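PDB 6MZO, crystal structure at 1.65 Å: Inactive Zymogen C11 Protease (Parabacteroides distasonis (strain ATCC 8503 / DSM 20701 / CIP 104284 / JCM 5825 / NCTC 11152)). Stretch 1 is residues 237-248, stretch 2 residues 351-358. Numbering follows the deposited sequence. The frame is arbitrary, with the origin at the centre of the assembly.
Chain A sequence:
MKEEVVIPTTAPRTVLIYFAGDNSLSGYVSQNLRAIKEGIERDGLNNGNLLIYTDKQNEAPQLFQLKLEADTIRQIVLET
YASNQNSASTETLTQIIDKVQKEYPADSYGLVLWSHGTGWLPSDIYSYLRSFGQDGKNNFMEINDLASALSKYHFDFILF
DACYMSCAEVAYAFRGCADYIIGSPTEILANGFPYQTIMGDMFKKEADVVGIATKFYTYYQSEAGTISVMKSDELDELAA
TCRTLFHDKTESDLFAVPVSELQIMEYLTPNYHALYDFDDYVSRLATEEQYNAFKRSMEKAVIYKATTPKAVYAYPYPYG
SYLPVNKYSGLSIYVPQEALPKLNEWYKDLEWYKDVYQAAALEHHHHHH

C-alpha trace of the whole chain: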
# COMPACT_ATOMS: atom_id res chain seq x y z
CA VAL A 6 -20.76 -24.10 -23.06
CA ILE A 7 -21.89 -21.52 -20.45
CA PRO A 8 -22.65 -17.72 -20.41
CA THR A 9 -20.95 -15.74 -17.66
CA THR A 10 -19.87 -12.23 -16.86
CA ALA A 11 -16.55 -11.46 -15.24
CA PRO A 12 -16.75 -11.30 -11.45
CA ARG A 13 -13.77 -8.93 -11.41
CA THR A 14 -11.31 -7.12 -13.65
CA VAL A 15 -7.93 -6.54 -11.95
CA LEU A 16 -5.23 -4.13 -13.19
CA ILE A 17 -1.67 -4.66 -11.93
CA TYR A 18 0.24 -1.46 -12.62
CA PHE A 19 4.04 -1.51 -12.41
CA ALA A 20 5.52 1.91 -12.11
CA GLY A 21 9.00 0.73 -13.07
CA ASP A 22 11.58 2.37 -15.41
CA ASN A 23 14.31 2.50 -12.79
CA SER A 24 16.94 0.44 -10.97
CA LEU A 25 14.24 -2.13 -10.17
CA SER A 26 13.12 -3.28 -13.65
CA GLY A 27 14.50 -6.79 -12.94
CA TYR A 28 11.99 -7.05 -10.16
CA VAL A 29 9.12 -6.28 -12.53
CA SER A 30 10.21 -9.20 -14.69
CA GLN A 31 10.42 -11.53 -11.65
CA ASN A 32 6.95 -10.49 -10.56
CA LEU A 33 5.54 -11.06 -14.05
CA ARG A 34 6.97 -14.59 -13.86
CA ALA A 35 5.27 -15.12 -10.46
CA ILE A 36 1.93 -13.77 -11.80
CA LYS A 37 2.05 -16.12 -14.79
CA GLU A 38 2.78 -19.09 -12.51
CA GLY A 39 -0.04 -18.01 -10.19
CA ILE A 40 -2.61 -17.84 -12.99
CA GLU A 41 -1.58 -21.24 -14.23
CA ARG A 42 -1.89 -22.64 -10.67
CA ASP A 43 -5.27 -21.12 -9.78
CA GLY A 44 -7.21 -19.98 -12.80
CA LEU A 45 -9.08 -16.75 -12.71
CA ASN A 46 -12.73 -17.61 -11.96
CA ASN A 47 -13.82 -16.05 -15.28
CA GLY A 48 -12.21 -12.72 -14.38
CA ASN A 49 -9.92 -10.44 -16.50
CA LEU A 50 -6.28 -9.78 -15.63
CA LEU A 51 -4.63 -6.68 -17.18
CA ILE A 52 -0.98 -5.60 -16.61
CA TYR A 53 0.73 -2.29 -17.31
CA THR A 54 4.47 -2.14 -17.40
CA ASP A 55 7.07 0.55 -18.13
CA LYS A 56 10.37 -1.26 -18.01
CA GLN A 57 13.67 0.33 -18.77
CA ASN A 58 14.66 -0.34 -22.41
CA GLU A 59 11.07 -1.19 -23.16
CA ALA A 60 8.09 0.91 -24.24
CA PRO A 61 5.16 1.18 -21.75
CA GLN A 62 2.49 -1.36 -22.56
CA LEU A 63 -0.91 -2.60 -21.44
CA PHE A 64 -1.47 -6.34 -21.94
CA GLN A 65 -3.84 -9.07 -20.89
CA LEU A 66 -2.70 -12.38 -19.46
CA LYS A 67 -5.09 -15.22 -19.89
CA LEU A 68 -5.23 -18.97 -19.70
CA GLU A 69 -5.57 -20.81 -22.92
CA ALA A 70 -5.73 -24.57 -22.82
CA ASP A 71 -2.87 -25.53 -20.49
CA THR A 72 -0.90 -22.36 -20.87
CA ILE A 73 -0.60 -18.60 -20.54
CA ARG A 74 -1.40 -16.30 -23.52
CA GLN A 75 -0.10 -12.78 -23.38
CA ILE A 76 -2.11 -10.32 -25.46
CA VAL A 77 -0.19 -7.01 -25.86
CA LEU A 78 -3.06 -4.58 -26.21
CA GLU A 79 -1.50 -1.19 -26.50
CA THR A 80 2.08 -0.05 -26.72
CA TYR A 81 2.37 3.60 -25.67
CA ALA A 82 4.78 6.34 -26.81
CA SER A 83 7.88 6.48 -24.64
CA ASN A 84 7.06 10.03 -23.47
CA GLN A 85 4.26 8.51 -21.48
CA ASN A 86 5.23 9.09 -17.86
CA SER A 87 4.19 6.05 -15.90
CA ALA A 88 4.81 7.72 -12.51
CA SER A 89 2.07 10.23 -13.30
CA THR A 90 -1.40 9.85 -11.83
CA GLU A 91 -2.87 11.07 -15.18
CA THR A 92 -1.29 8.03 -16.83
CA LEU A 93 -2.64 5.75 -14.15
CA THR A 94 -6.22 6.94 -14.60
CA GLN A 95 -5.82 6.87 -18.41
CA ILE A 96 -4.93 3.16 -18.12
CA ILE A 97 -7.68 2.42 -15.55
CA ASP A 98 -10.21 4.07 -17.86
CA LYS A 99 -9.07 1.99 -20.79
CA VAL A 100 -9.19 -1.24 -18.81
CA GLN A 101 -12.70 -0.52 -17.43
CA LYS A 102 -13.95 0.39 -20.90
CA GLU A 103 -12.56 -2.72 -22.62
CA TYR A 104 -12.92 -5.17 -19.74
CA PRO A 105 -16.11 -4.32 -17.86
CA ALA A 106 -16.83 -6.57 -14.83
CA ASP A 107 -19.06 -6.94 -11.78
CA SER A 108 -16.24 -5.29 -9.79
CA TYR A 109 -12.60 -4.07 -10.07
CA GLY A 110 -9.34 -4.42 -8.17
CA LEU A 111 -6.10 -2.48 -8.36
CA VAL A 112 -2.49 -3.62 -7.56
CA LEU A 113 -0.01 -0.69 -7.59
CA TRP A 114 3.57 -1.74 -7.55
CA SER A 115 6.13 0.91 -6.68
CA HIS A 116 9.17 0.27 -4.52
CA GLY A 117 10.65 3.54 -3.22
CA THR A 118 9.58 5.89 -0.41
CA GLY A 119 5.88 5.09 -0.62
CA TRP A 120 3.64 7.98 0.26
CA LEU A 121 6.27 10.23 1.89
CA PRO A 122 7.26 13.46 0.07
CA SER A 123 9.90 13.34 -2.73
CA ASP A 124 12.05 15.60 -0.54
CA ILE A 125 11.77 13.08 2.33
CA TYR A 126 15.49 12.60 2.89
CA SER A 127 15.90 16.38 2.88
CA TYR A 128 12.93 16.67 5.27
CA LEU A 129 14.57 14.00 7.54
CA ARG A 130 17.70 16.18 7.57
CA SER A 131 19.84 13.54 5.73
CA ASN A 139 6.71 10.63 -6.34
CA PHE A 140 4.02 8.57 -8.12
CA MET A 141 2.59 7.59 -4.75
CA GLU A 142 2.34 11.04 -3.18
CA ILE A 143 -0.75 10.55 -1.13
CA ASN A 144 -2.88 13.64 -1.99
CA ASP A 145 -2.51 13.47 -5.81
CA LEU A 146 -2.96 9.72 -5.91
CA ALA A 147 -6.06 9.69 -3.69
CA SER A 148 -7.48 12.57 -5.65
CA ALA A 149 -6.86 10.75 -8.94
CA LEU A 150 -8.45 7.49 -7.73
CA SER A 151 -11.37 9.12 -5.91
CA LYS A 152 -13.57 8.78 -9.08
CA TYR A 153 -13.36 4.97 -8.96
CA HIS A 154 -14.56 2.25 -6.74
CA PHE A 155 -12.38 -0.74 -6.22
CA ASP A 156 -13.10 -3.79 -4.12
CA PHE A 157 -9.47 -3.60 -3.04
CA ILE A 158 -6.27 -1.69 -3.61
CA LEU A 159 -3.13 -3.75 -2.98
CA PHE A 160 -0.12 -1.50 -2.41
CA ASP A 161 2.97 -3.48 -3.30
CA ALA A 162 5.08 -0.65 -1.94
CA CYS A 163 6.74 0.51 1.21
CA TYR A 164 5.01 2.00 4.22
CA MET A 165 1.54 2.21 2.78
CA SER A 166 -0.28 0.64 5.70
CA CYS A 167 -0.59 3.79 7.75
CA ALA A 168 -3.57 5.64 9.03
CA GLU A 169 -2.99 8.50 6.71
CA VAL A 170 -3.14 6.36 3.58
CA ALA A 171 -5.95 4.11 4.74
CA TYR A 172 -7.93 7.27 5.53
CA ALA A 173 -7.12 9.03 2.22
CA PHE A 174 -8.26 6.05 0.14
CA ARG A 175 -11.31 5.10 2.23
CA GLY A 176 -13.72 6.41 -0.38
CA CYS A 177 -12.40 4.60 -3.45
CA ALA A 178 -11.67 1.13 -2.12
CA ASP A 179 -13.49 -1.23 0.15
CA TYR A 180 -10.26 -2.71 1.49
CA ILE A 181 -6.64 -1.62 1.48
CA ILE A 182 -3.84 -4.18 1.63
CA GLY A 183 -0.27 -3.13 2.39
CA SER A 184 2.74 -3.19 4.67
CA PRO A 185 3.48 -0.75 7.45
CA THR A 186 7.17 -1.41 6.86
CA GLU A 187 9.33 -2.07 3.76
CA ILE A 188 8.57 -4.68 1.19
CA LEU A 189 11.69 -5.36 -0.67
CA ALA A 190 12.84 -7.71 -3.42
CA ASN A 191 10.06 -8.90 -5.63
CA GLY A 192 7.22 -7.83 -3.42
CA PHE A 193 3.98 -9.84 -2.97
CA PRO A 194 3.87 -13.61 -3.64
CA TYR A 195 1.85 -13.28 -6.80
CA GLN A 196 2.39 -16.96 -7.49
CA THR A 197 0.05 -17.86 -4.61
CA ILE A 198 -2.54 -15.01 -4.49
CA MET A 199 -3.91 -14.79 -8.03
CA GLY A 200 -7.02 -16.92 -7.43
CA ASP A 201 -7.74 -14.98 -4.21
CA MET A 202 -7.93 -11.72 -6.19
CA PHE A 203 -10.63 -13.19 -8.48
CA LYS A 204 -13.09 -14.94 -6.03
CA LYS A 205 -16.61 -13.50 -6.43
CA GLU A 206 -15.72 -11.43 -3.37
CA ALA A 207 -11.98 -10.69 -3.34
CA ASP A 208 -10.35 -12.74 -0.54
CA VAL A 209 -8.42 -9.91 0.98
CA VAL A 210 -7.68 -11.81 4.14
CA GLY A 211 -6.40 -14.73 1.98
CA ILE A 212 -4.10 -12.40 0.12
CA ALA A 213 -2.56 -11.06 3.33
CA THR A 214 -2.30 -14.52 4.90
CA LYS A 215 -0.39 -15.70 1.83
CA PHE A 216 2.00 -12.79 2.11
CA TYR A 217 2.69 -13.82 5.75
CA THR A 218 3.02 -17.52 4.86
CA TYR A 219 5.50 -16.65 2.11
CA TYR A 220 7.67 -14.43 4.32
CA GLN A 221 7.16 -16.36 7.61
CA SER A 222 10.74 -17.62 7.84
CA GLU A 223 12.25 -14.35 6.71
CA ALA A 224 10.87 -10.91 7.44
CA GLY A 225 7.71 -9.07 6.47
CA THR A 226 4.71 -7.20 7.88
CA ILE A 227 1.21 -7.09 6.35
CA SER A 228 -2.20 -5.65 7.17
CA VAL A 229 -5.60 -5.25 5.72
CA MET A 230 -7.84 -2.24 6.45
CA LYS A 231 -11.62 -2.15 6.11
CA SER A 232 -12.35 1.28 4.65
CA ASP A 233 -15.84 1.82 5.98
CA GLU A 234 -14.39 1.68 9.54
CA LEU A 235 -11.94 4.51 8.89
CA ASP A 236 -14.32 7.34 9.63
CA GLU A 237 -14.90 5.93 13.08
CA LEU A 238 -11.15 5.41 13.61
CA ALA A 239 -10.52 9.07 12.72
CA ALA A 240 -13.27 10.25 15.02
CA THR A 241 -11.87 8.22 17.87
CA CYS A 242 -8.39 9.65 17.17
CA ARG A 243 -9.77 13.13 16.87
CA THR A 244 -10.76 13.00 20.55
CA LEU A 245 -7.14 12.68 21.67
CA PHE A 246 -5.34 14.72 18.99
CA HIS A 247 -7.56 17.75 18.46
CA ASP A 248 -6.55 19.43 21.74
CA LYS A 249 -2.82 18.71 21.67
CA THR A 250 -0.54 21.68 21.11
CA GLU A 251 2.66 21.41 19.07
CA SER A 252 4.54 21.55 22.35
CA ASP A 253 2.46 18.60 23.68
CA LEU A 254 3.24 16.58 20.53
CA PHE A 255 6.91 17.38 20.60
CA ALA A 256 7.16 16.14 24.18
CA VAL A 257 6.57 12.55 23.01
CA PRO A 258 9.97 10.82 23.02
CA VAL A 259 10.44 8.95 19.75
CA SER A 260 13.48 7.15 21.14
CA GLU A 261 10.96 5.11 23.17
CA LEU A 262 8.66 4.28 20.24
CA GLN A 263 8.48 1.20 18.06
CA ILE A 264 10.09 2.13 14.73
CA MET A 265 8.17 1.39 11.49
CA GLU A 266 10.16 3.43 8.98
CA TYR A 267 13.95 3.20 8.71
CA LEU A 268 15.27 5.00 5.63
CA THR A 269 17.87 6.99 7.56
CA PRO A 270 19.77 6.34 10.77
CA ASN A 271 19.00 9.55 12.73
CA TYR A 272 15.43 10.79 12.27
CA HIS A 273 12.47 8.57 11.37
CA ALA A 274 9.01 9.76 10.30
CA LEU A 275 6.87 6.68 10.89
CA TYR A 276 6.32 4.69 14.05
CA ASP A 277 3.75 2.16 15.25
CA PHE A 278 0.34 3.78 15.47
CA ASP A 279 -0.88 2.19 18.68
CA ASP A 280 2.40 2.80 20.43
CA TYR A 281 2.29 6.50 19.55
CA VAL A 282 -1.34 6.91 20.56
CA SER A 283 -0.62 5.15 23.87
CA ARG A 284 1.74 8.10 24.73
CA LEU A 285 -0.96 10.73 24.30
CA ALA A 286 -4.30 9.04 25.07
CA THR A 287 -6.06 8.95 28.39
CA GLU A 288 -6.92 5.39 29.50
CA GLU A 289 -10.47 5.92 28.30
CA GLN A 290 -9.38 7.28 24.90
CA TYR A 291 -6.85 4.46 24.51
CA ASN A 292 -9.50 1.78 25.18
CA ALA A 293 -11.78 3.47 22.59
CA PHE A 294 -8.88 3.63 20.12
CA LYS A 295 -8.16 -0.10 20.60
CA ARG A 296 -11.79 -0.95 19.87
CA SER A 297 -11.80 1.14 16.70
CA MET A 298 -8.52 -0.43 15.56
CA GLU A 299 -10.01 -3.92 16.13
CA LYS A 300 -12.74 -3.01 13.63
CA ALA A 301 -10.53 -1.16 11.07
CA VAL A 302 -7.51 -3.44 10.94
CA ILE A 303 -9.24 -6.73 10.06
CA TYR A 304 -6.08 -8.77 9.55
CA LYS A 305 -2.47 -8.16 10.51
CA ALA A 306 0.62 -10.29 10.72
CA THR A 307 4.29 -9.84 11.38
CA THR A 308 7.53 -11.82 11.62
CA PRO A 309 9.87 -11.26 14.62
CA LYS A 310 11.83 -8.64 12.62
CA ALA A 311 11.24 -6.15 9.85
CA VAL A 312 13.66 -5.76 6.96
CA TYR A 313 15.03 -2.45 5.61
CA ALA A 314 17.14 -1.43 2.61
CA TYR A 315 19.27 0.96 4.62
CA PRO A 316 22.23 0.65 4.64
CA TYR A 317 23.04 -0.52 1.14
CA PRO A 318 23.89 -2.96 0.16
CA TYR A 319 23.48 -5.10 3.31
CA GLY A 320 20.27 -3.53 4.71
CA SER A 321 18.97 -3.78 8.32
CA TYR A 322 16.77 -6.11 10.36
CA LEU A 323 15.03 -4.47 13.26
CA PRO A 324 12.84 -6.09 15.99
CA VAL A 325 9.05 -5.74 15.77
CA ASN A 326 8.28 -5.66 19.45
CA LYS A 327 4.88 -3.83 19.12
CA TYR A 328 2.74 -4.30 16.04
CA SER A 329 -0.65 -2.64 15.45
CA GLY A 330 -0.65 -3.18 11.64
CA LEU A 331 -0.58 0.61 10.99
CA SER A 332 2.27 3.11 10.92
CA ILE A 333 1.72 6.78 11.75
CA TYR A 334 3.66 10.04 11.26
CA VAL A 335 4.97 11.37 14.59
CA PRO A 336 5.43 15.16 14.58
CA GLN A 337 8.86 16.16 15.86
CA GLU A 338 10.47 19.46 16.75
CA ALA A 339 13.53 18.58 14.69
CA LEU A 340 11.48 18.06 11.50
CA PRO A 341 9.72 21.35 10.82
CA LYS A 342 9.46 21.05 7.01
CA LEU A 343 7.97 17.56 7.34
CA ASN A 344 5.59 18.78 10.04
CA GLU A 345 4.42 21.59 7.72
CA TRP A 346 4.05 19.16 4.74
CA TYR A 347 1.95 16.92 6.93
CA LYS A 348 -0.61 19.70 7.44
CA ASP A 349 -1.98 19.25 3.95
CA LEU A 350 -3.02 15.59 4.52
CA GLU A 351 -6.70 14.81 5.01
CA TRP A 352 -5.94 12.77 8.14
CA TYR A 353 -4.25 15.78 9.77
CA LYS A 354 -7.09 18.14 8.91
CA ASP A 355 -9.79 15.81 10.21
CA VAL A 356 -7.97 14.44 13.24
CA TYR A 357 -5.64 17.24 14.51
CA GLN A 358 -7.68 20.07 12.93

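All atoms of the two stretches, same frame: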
# COMPACT_ATOMS: atom_id res chain seq x y z
N GLU A 237 -14.79 6.09 11.65
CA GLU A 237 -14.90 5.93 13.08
C GLU A 237 -13.50 6.01 13.70
O GLU A 237 -13.30 6.62 14.76
CB GLU A 237 -15.57 4.61 13.43
CG GLU A 237 -15.63 4.42 14.93
CD GLU A 237 -16.14 3.06 15.32
OE1 GLU A 237 -17.08 2.56 14.66
OE2 GLU A 237 -15.58 2.47 16.28
N LEU A 238 -12.50 5.42 13.03
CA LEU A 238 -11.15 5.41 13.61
C LEU A 238 -10.68 6.88 13.71
O LEU A 238 -10.07 7.30 14.71
CB LEU A 238 -10.20 4.54 12.74
CG LEU A 238 -8.75 4.48 13.24
CD1 LEU A 238 -8.65 3.94 14.66
CD2 LEU A 238 -8.03 3.58 12.28
N ALA A 239 -11.01 7.69 12.71
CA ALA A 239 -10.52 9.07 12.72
C ALA A 239 -11.23 9.79 13.83
O ALA A 239 -10.61 10.55 14.54
CB ALA A 239 -10.76 9.74 11.39
N ALA A 240 -12.52 9.52 13.99
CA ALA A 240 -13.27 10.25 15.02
C ALA A 240 -12.72 9.92 16.40
O ALA A 240 -12.59 10.81 17.28
CB ALA A 240 -14.72 9.92 14.92
N THR A 241 -12.33 8.65 16.58
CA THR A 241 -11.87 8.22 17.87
C THR A 241 -10.53 8.92 18.09
O THR A 241 -10.24 9.40 19.18
CB THR A 241 -11.75 6.71 17.92
OG1 THR A 241 -13.06 6.10 17.76
CG2 THR A 241 -11.14 6.28 19.22
N CYS A 242 -9.70 9.01 17.03
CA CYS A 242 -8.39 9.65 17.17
C CYS A 242 -8.54 11.13 17.35
O CYS A 242 -7.76 11.75 18.10
CB CYS A 242 -7.50 9.35 15.95
SG CYS A 242 -6.98 7.62 15.93
N ARG A 243 -9.58 11.70 16.74
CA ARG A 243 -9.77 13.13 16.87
C ARG A 243 -9.89 13.51 18.36
O ARG A 243 -9.31 14.56 18.81
CB ARG A 243 -11.04 13.56 16.10
CG ARG A 243 -11.31 15.08 16.23
CD ARG A 243 -12.59 15.42 15.46
NE ARG A 243 -12.60 14.76 14.17
CZ ARG A 243 -13.50 13.86 13.78
NH1 ARG A 243 -14.53 13.55 14.56
NH2 ARG A 243 -13.35 13.29 12.58
N THR A 244 -10.48 12.61 19.14
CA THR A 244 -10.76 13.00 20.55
C THR A 244 -9.48 13.19 21.35
O THR A 244 -9.44 14.03 22.27
CB THR A 244 -11.66 11.97 21.27
OG1 THR A 244 -10.98 10.73 21.41
CG2 THR A 244 -12.94 11.72 20.46
N LEU A 245 -8.39 12.54 20.94
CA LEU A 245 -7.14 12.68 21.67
C LEU A 245 -6.15 13.59 20.96
O LEU A 245 -5.22 14.07 21.60
CB LEU A 245 -6.48 11.31 21.95
CG LEU A 245 -5.90 10.47 20.78
CD1 LEU A 245 -4.40 10.30 20.91
CD2 LEU A 245 -6.53 9.10 20.69
N PHE A 246 -6.33 13.87 19.66
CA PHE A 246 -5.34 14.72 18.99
C PHE A 246 -5.77 16.19 18.88
O PHE A 246 -4.91 17.08 18.78
CB PHE A 246 -5.07 14.16 17.58
CG PHE A 246 -4.13 13.02 17.58
CD1 PHE A 246 -2.78 13.24 17.81
CD2 PHE A 246 -4.59 11.72 17.30
CE1 PHE A 246 -1.89 12.17 17.81
CE2 PHE A 246 -3.69 10.66 17.26
CZ PHE A 246 -2.34 10.89 17.51
N HIS A 247 -7.08 16.42 18.87
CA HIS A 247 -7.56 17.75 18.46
C HIS A 247 -7.24 18.82 19.50
O HIS A 247 -7.38 20.04 19.21
CB HIS A 247 -9.08 17.72 18.17
CG HIS A 247 -9.94 17.67 19.39
ND1 HIS A 247 -9.65 16.89 20.49
CD2 HIS A 247 -11.07 18.34 19.70
CE1 HIS A 247 -10.56 17.08 21.42
NE2 HIS A 247 -11.42 17.97 20.98
N ASP A 248 -6.82 18.44 20.71
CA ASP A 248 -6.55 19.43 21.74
C ASP A 248 -5.08 19.43 22.15
O ASP A 248 -4.69 19.98 23.23
CB ASP A 248 -7.48 19.23 22.96
CG ASP A 248 -7.22 17.92 23.71
OD1 ASP A 248 -6.57 17.01 23.17
OD2 ASP A 248 -7.66 17.85 24.88
N GLU A 351 -5.36 14.88 4.50
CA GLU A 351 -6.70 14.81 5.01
C GLU A 351 -6.78 14.29 6.45
O GLU A 351 -7.57 14.81 7.25
CB GLU A 351 -7.53 13.88 4.10
CG GLU A 351 -9.01 13.92 4.36
CD GLU A 351 -9.79 13.02 3.38
OE1 GLU A 351 -9.15 12.38 2.53
OE2 GLU A 351 -11.05 13.03 3.43
N TRP A 352 -5.98 13.28 6.77
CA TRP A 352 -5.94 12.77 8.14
C TRP A 352 -5.60 13.90 9.14
O TRP A 352 -6.26 14.05 10.16
CB TRP A 352 -4.93 11.61 8.26
CG TRP A 352 -4.76 11.11 9.68
CD1 TRP A 352 -3.79 11.50 10.55
CD2 TRP A 352 -5.56 10.12 10.34
NE1 TRP A 352 -3.95 10.81 11.77
CE2 TRP A 352 -5.02 9.95 11.65
CE3 TRP A 352 -6.69 9.39 9.97
CZ2 TRP A 352 -5.59 9.08 12.60
CZ3 TRP A 352 -7.24 8.49 10.88
CH2 TRP A 352 -6.70 8.37 12.19
N TYR A 353 -4.57 14.67 8.89
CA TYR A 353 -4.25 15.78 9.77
C TYR A 353 -5.41 16.77 9.95
O TYR A 353 -5.72 17.19 11.07
CB TYR A 353 -3.02 16.52 9.26
CG TYR A 353 -2.69 17.71 10.14
CD1 TYR A 353 -1.97 17.53 11.33
CD2 TYR A 353 -3.13 18.96 9.83
CE1 TYR A 353 -1.69 18.61 12.15
CE2 TYR A 353 -2.84 20.07 10.67
CZ TYR A 353 -2.12 19.86 11.82
OH TYR A 353 -1.85 20.98 12.62
N LYS A 354 -6.01 17.20 8.84
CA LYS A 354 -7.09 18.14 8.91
C LYS A 354 -8.27 17.63 9.72
O LYS A 354 -8.86 18.39 10.53
CB LYS A 354 -7.54 18.49 7.48
CG LYS A 354 -6.42 19.14 6.66
CD LYS A 354 -6.91 19.40 5.22
CE LYS A 354 -5.78 19.90 4.30
NZ LYS A 354 -6.32 19.96 2.88
N ASP A 355 -8.59 16.36 9.56
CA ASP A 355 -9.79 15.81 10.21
C ASP A 355 -9.54 15.31 11.63
O ASP A 355 -10.48 15.27 12.45
CB ASP A 355 -10.41 14.71 9.38
CG ASP A 355 -10.95 15.22 8.05
OD1 ASP A 355 -11.02 16.45 7.89
OD2 ASP A 355 -11.29 14.41 7.20
N VAL A 356 -8.29 15.04 11.96
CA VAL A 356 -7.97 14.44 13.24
C VAL A 356 -7.27 15.43 14.20
O VAL A 356 -7.63 15.51 15.38
CB VAL A 356 -7.09 13.18 13.01
CG1 VAL A 356 -6.49 12.68 14.33
CG2 VAL A 356 -7.98 12.09 12.40
N TYR A 357 -6.32 16.20 13.68
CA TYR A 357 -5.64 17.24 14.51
C TYR A 357 -6.41 18.55 14.51
O TYR A 357 -6.50 19.22 15.56
CB TYR A 357 -4.24 17.51 14.03
CG TYR A 357 -3.20 16.45 14.32
CD1 TYR A 357 -3.20 15.25 13.63
CD2 TYR A 357 -2.20 16.67 15.24
CE1 TYR A 357 -2.22 14.30 13.83
CE2 TYR A 357 -1.25 15.73 15.46
CZ TYR A 357 -1.24 14.55 14.75
OH TYR A 357 -0.24 13.63 14.99
N GLN A 358 -7.00 18.82 13.34
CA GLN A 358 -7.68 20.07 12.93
C GLN A 358 -6.77 21.24 13.03
O GLN A 358 -5.92 21.39 12.15
CB GLN A 358 -8.97 20.26 13.69
CG GLN A 358 -9.79 19.02 13.47
CD GLN A 358 -11.10 19.03 14.15
OE1 GLN A 358 -11.18 19.05 15.38
NE2 GLN A 358 -12.17 18.99 13.37

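The helix of residues 237-246 and the short helix of residues 351-357 cross at -59°, their axes approaching to 8.4 Å, and the two stretches together bury 524 Å². At the closest register the CA atoms of R243 and V356 lie 4.3 Å apart.

V356 is the centre of the packing. Its side chain, with chi1 in t, sits as a knob among A239, C242, R243 and F246. The two methyl groups are divided between these neighbours: CG2 meets CB of A239 at 3.8 Å, whereas CG1 lies 3.8 Å from CB of C242 and 3.7 Å from CD2 of F246. A compact, branched residue suits this place because it fills the hollow in two directions without needing length.

One turn earlier, W352 starts sideways from its backbone, but with chi1 in t the end of the indole comes nearer to the first helix. CZ3 reaches CB of A239 at 3.8 Å, and CH2 lies 3.8 Å from SG of C242. The m rotamer of C242 places its sulfur at the edge of the indole, near the ring plane, 5.0 Å from the centroid of the six-membered ring. The single methyl of A239 thus serves both W352 and V356.

At the other end, F246 points toward the second helix. Y357 leaves its backbone pointing away, yet its m rotamer brings the ring end back to F246. The rings pack obliquely, with centroids 4.8 Å apart and planes inclined by 32°; CD1 of F246 is 3.7 Å from CZ of Y357. This extends the apolar surface beyond V356.

R243 provides the hydrogen bond across the interface. With chi1 and chi2 both t, its aliphatic portion is extended; chi3 then turns to m, and NE donates to the backbone O of D355 at 2.8 Å with a nearly straight angle of 174°. The acceptor lies at the guanidinium edge, near its plane, as suits an N-H donor. Arginine therefore combines a long apolar stem with a polar end at the border of the contact.

The backbones also meet directly. CA of R243 makes a CA-H...O contact of 3.5 Å with O of V356, and CA of H247 makes another of 3.4 Å with O of Y357. The wider pi-type turn spans residues 353-357; O of V356 is buried without a conventional polar partner. At the exposed margin, OE1 of Q358 lies 3.7 Å from CB of H247, near the plane of the imidazole at its edge.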